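Local structure of intracellular protease/amidase (Salmonella enterica subsp. enterica serovar Typhimurium, 4K2H) at residues K120-V125 / G148-G153. The protein belongs to the DJ-1/PfpI family and binds zinc, and may act as a peptidase, although its biological function is not established. The protein carries 1 engineered substitution. Residues are numbered along the deposited sequence; the frame is centred on the assembly and turned at random.
Sequences KGRRYV and GNLISG
In this DJ-1/PfpI-family domain, the segment carrying short strand 123-124 runs nearly parallel to the one carrying strand 150-153 of a β-hairpin, and S152 and L150 reach across to it from the hairpin. No backbone-to-backbone hydrogen bond joins the two segments; the one direct hydrogen bond is from V125 N to S152 OG, 3.0 Å long with an angle of 156° at the hydrogen. Seen down the CA-CB bond, chi1 of 53° sets S152 OG between the backbone N and the carbonyl carbon, where it lies 3.4 Å from Y124 CA and accepts the V125 N-H. A water 2.6 Å from S152 OG also bonds R123 O, bridging the two, so the hydroxyl is gripped by both a backbone N-H and a water in a buried position. Next to it, V125 CG1 lies against the backbone of G153, 3.6 Å from its carbonyl carbon.

At the other end, L150 points its CD2 methyl between R123 O and the R122 side chain, reaching R122 NE at 3.8 Å. L150 CB lies over one face of the guanidinium toward its rim, and K120 CE over the opposite face, likewise toward the rim. R122 NH1 comes within 3.2 Å of N149 OD1 at the guanidinium edge, the two flat groups turned 42° apart. The guanidinium is held further by L119 O at NE and a salt bridge from NH2 to D96, whose carboxylate also takes N149 ND2; that amide nitrogen bonds K100 O as well.

Strand 123-124 pairs with strand 138-139, whereas strand 150-153 pairs with 144-147, and N149 and I151 bond I102 of strand 101-104, linking the hairpin to the central parallel sheet.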
ATOM      1  N   LYS A 120       7.669  27.060  -7.665  1.00 44.22           N
ATOM      2  CA  LYS A 120       8.193  27.783  -8.837  1.00 47.52           C
ATOM      3  C   LYS A 120       7.086  28.131  -9.801  1.00 46.77           C
ATOM      4  O   LYS A 120       7.262  28.032 -11.008  1.00 47.75           O
ATOM      5  CB  LYS A 120       9.282  26.980  -9.579  1.00 49.37           C
ATOM      6  CG  LYS A 120      10.617  26.957  -8.854  1.00 52.55           C
ATOM      7  CD  LYS A 120      11.699  26.254  -9.658  1.00 55.29           C
ATOM      8  CE  LYS A 120      11.490  24.753  -9.661  1.00 56.85           C
ATOM      9  NZ  LYS A 120      12.346  24.056 -10.657  1.00 58.92           N
ATOM     10  N   GLY A 121       5.943  28.523  -9.254  1.00 47.43           N
ATOM     11  CA  GLY A 121       4.758  28.812 -10.057  1.00 47.84           C
ATOM     12  C   GLY A 121       4.115  27.589 -10.703  1.00 47.42           C
ATOM     13  O   GLY A 121       3.168  27.733 -11.451  1.00 49.86           O
ATOM     14  N   ARG A 122       4.592  26.375 -10.423  1.00 45.45           N
ATOM     15  CA  ARG A 122       4.112  25.236 -11.207  1.00 43.18           C
ATOM     16  C   ARG A 122       2.723  24.780 -10.826  1.00 41.22           C
ATOM     17  O   ARG A 122       2.243  25.051  -9.717  1.00 39.82           O
ATOM     18  CB  ARG A 122       5.085  24.073 -11.161  1.00 42.94           C
ATOM     19  CG  ARG A 122       6.324  24.289 -12.026  1.00 43.99           C
ATOM     20  CD  ARG A 122       7.364  23.224 -11.729  1.00 43.70           C
ATOM     21  NE  ARG A 122       7.810  23.301 -10.325  1.00 43.39           N
ATOM     22  CZ  ARG A 122       8.867  22.665  -9.838  1.00 42.52           C
ATOM     23  NH1 ARG A 122       9.625  21.914 -10.622  1.00 44.57           N
ATOM     24  NH2 ARG A 122       9.195  22.808  -8.566  1.00 42.65           N
ATOM     25  N   ARG A 123       2.068  24.116 -11.782  1.00 40.59           N
ATOM     26  CA  ARG A 123       0.782  23.473 -11.537  1.00 40.85           C
ATOM     27  C   ARG A 123       0.992  22.208 -10.704  1.00 38.27           C
ATOM     28  O   ARG A 123       1.929  21.463 -10.940  1.00 36.53           O
ATOM     29  CB  ARG A 123       0.079  23.136 -12.852  1.00 44.40           C
ATOM     30  CG  ARG A 123      -0.412  24.380 -13.602  1.00 47.72           C
ATOM     31  CD  ARG A 123      -1.011  24.006 -14.945  1.00 51.39           C
ATOM     32  NE  ARG A 123       0.034  23.485 -15.824  1.00 54.54           N
ATOM     33  CZ  ARG A 123       0.182  22.211 -16.189  1.00 57.73           C
ATOM     34  NH1 ARG A 123       1.201  21.879 -16.988  1.00 59.47           N
ATOM     35  NH2 ARG A 123      -0.666  21.264 -15.778  1.00 58.50           N
ATOM     36  N   TYR A 124       0.101  21.981  -9.737  1.00 36.92           N
ATOM     37  CA  TYR A 124       0.242  20.890  -8.783  1.00 36.19           C
ATOM     38  C   TYR A 124      -1.129  20.607  -8.180  1.00 35.65           C
ATOM     39  O   TYR A 124      -2.049  21.428  -8.285  1.00 36.72           O
ATOM     40  CB  TYR A 124       1.241  21.276  -7.669  1.00 35.35           C
ATOM     41  CG  TYR A 124       0.634  22.232  -6.676  1.00 36.88           C
ATOM     42  CD1 TYR A 124       0.061  21.747  -5.502  1.00 37.27           C
ATOM     43  CD2 TYR A 124       0.543  23.614  -6.949  1.00 38.55           C
ATOM     44  CE1 TYR A 124      -0.556  22.584  -4.598  1.00 37.55           C
ATOM     45  CE2 TYR A 124      -0.067  24.476  -6.044  1.00 39.43           C
ATOM     46  CZ  TYR A 124      -0.616  23.946  -4.859  1.00 39.54           C
ATOM     47  OH  TYR A 124      -1.228  24.741  -3.908  1.00 39.51           O
ATOM     48  N   VAL A 125      -1.249  19.437  -7.564  1.00 34.56           N
ATOM     49  CA  VAL A 125      -2.401  19.072  -6.762  1.00 34.12           C
ATOM     50  C   VAL A 125      -1.915  18.594  -5.403  1.00 35.00           C
ATOM     51  O   VAL A 125      -0.772  18.192  -5.236  1.00 34.21           O
ATOM     52  CB  VAL A 125      -3.257  17.981  -7.438  1.00 34.67           C
ATOM     53  CG1 VAL A 125      -2.543  16.637  -7.498  1.00 34.05           C
ATOM     54  CG2 VAL A 125      -4.607  17.832  -6.749  1.00 34.58           C
ATOM     55  N   GLY A 148       6.288  20.019 -16.191  1.00 43.99           N
ATOM     56  CA  GLY A 148       7.736  19.884 -16.272  1.00 41.67           C
ATOM     57  C   GLY A 148       8.183  18.647 -15.515  1.00 39.51           C
ATOM     58  O   GLY A 148       7.680  17.563 -15.757  1.00 39.89           O
ATOM     59  N   ASN A 149       9.109  18.807 -14.580  1.00 36.80           N
ATOM     60  CA  ASN A 149       9.621  17.679 -13.811  1.00 36.71           C
ATOM     61  C   ASN A 149       8.864  17.467 -12.451  1.00 34.29           C
ATOM     62  O   ASN A 149       9.310  16.718 -11.587  1.00 32.17           O
ATOM     63  CB  ASN A 149      11.125  17.847 -13.595  1.00 37.19           C
ATOM     64  CG  ASN A 149      11.466  19.103 -12.785  1.00 39.33           C
ATOM     65  OD1 ASN A 149      10.871  20.169 -13.007  1.00 40.80           O
ATOM     66  ND2 ASN A 149      12.412  18.982 -11.833  1.00 38.36           N
ATOM     67  N   LEU A 150       7.721  18.133 -12.300  1.00 33.34           N
ATOM     68  CA  LEU A 150       6.892  18.009 -11.104  1.00 31.82           C
ATOM     69  C   LEU A 150       5.678  17.178 -11.450  1.00 32.24           C
ATOM     70  O   LEU A 150       4.877  17.574 -12.328  1.00 31.95           O
ATOM     71  CB  LEU A 150       6.461  19.396 -10.642  1.00 32.24           C
ATOM     72  CG  LEU A 150       5.679  19.424  -9.329  1.00 31.95           C
ATOM     73  CD1 LEU A 150       6.489  18.942  -8.115  1.00 31.16           C
ATOM     74  CD2 LEU A 150       5.204  20.848  -9.146  1.00 33.32           C
ATOM     75  N   ILE A 151       5.590  16.004 -10.834  1.00 30.40           N
ATOM     76  CA  ILE A 151       4.464  15.093 -10.988  1.00 30.19           C
ATOM     77  C   ILE A 151       3.822  14.921  -9.604  1.00 29.40           C
ATOM     78  O   ILE A 151       4.428  14.335  -8.693  1.00 28.18           O
ATOM     79  CB  ILE A 151       4.935  13.714 -11.527  1.00 30.78           C
ATOM     80  CG1 ILE A 151       5.644  13.889 -12.869  1.00 32.07           C
ATOM     81  CG2 ILE A 151       3.771  12.736 -11.669  1.00 30.85           C
ATOM     82  CD1 ILE A 151       5.930  12.600 -13.612  1.00 32.76           C
ATOM     83  N   SER A 152       2.613  15.436  -9.440  1.00 29.71           N
ATOM     84  CA  SER A 152       1.926  15.394  -8.150  1.00 29.36           C
ATOM     85  C   SER A 152       0.710  14.505  -8.208  1.00 29.81           C
ATOM     86  O   SER A 152       0.131  14.286  -9.263  1.00 31.76           O
ATOM     87  CB  SER A 152       1.550  16.812  -7.688  1.00 29.95           C
ATOM     88  OG  SER A 152       0.819  17.514  -8.689  1.00 30.59           O
ATOM     89  N   GLY A 153       0.329  13.981  -7.052  1.00 30.92           N
ATOM     90  CA  GLY A 153      -0.742  13.001  -6.918  1.00 29.94           C
ATOM     91  C   GLY A 153      -1.673  13.571  -5.881  1.00 31.07           C
ATOM     92  O   GLY A 153      -1.225  14.151  -4.918  1.00 32.91           O
TER
HETATM   93  O   HOH W   1       2.490  18.659 -10.330  1.00 31.95           O